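PDB 2O57: putative sarcosine dimethylglycine methyltransferase from Galdieria sulphuraria, which probably transfers methyl groups from S-adenosylmethionine to sarcosine or dimethylglycine. Local coordinates for residues 99-104 with 132-137. Residues are numbered along the deposited sequence; the frame is centred on the assembly and turned at random.
Sequences FLVRKF and DNITVK
V101 meets N133 and I134 in a small apolar helix-to-sheet contact at one edge of the sheet, within the methyltransferase domain, where helix 95-104 packs against the beginning of strand 134-138, an outermost strand within this chain. The approach is closest where V101 and N133 face each other, their CA atoms 7.0 Å apart, and on the helix side all of the contact comes from V101. Its two methyl groups divide the work. CG1, anti to the backbone N (chi1 169°), touches N133 at the root of its side chain, with 3.6 Å between V101 CG1 and N133 CB. The other branch, anti to the carbonyl carbon, reaches the strand itself: V101 CG2 lies 3.6 Å from I134 CG1 and 4.0 Å from I134 CD1, meeting the ethyl arm of the isoleucine rather than its CG2 methyl. That arm is swung toward the helix by the chi1 of -51°, which places I134 CG1 beside its own backbone N. V101 also packs on I108 of strand 107-112 and on L130, while I134 touches C110 and, from helix 115-128, N125. Strand 107-112 is the link between the two segments, following helix 95-104 in the chain and pairing in parallel with strand 134-138, as in the Rossmann-like fold of this family. With an alanine here in place of V101, both touching methyls are gone, which would probably open a gap beside the ethyl arm of I134 and next to N133 CB. The closest approaches are between carbons, and with 126 Å² buried the contact adds a small, undirected van der Waals fit; the strand's directional bonds run to strand 107-112, through its backbone to I108, C110 and N112 and through T135 OG1 to D109.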
# COMPACT_ATOMS: atom_id res chain seq x y z
N PHE A 99 10.04 18.65 -5.29
CA PHE A 99 8.67 18.16 -5.62
C PHE A 99 7.62 18.56 -4.54
O PHE A 99 6.57 19.13 -4.86
CB PHE A 99 8.71 16.64 -5.78
CG PHE A 99 7.35 15.98 -5.88
CD1 PHE A 99 6.68 15.93 -7.09
CD2 PHE A 99 6.77 15.38 -4.76
CE1 PHE A 99 5.43 15.31 -7.19
CE2 PHE A 99 5.52 14.74 -4.84
CZ PHE A 99 4.86 14.70 -6.05
N LEU A 100 7.93 18.29 -3.28
CA LEU A 100 6.98 18.63 -2.20
C LEU A 100 6.76 20.15 -2.01
O LEU A 100 5.64 20.62 -1.74
CB LEU A 100 7.43 17.96 -0.90
CG LEU A 100 7.41 16.42 -0.86
CD1 LEU A 100 7.98 16.02 0.50
CD2 LEU A 100 5.99 15.90 -1.02
N VAL A 101 7.85 20.91 -2.11
CA VAL A 101 7.79 22.36 -1.95
C VAL A 101 6.91 22.96 -3.09
O VAL A 101 5.97 23.71 -2.80
CB VAL A 101 9.20 23.01 -1.89
CG1 VAL A 101 9.11 24.57 -2.00
CG2 VAL A 101 9.95 22.56 -0.62
N ARG A 102 7.19 22.60 -4.35
CA ARG A 102 6.39 23.13 -5.48
C ARG A 102 4.92 22.70 -5.37
O ARG A 102 4.02 23.46 -5.74
CB ARG A 102 6.94 22.70 -6.87
CG ARG A 102 8.41 23.07 -7.20
CD ARG A 102 8.78 22.54 -8.60
NE ARG A 102 10.21 22.59 -8.95
CZ ARG A 102 10.80 23.71 -9.35
NH1 ARG A 102 10.09 24.82 -9.44
NH2 ARG A 102 12.09 23.72 -9.68
N LYS A 103 4.66 21.49 -4.86
CA LYS A 103 3.30 20.94 -4.87
C LYS A 103 2.44 21.44 -3.69
O LYS A 103 1.29 21.81 -3.88
CB LYS A 103 3.31 19.40 -4.91
CG LYS A 103 1.93 18.79 -5.14
CD LYS A 103 2.03 17.34 -5.50
CE LYS A 103 0.75 16.89 -6.16
NZ LYS A 103 0.73 17.45 -7.54
N PHE A 104 3.04 21.48 -2.50
CA PHE A 104 2.32 21.80 -1.24
C PHE A 104 2.72 23.14 -0.58
O PHE A 104 2.02 23.61 0.32
CB PHE A 104 2.52 20.65 -0.23
CG PHE A 104 1.95 19.35 -0.69
CD1 PHE A 104 0.57 19.09 -0.55
CD2 PHE A 104 2.76 18.39 -1.31
CE1 PHE A 104 0.02 17.89 -0.99
CE2 PHE A 104 2.22 17.16 -1.76
CZ PHE A 104 0.85 16.92 -1.61
N ASP A 132 14.76 29.62 -0.03
CA ASP A 132 14.08 30.03 1.21
C ASP A 132 13.22 28.91 1.79
O ASP A 132 12.82 28.99 2.94
CB ASP A 132 13.20 31.25 0.98
CG ASP A 132 14.01 32.48 0.56
OD1 ASP A 132 15.19 32.59 0.95
OD2 ASP A 132 13.43 33.31 -0.17
N ASN A 133 12.90 27.88 0.99
CA ASN A 133 12.05 26.79 1.48
C ASN A 133 12.80 25.51 1.76
O ASN A 133 12.29 24.65 2.48
CB ASN A 133 10.88 26.49 0.51
CG ASN A 133 9.70 27.48 0.67
OD1 ASN A 133 8.58 27.09 1.08
ND2 ASN A 133 9.95 28.75 0.35
N ILE A 134 14.00 25.37 1.20
CA ILE A 134 14.76 24.11 1.36
C ILE A 134 16.14 24.39 1.96
O ILE A 134 16.92 25.19 1.42
CB ILE A 134 14.89 23.31 0.02
CG1 ILE A 134 13.52 23.12 -0.65
CG2 ILE A 134 15.58 21.93 0.28
CD1 ILE A 134 13.63 22.63 -2.13
N THR A 135 16.44 23.73 3.07
CA THR A 135 17.77 23.80 3.63
C THR A 135 18.44 22.46 3.51
O THR A 135 17.78 21.43 3.53
CB THR A 135 17.79 24.26 5.10
OG1 THR A 135 17.26 23.21 5.91
CG2 THR A 135 16.96 25.48 5.29
N VAL A 136 19.75 22.44 3.36
CA VAL A 136 20.43 21.18 3.19
C VAL A 136 21.45 21.09 4.32
O VAL A 136 22.32 21.96 4.44
CB VAL A 136 21.17 21.09 1.80
CG1 VAL A 136 21.83 19.72 1.64
CG2 VAL A 136 20.22 21.33 0.62
N LYS A 137 21.35 20.02 5.11
CA LYS A 137 22.25 19.79 6.25
C LYS A 137 22.97 18.45 6.07
O LYS A 137 22.40 17.51 5.54
CB LYS A 137 21.44 19.76 7.56
CG LYS A 137 20.38 20.89 7.73
CD LYS A 137 19.33 20.48 8.81
CE LYS A 137 18.28 21.59 9.08
NZ LYS A 137 18.78 22.78 9.86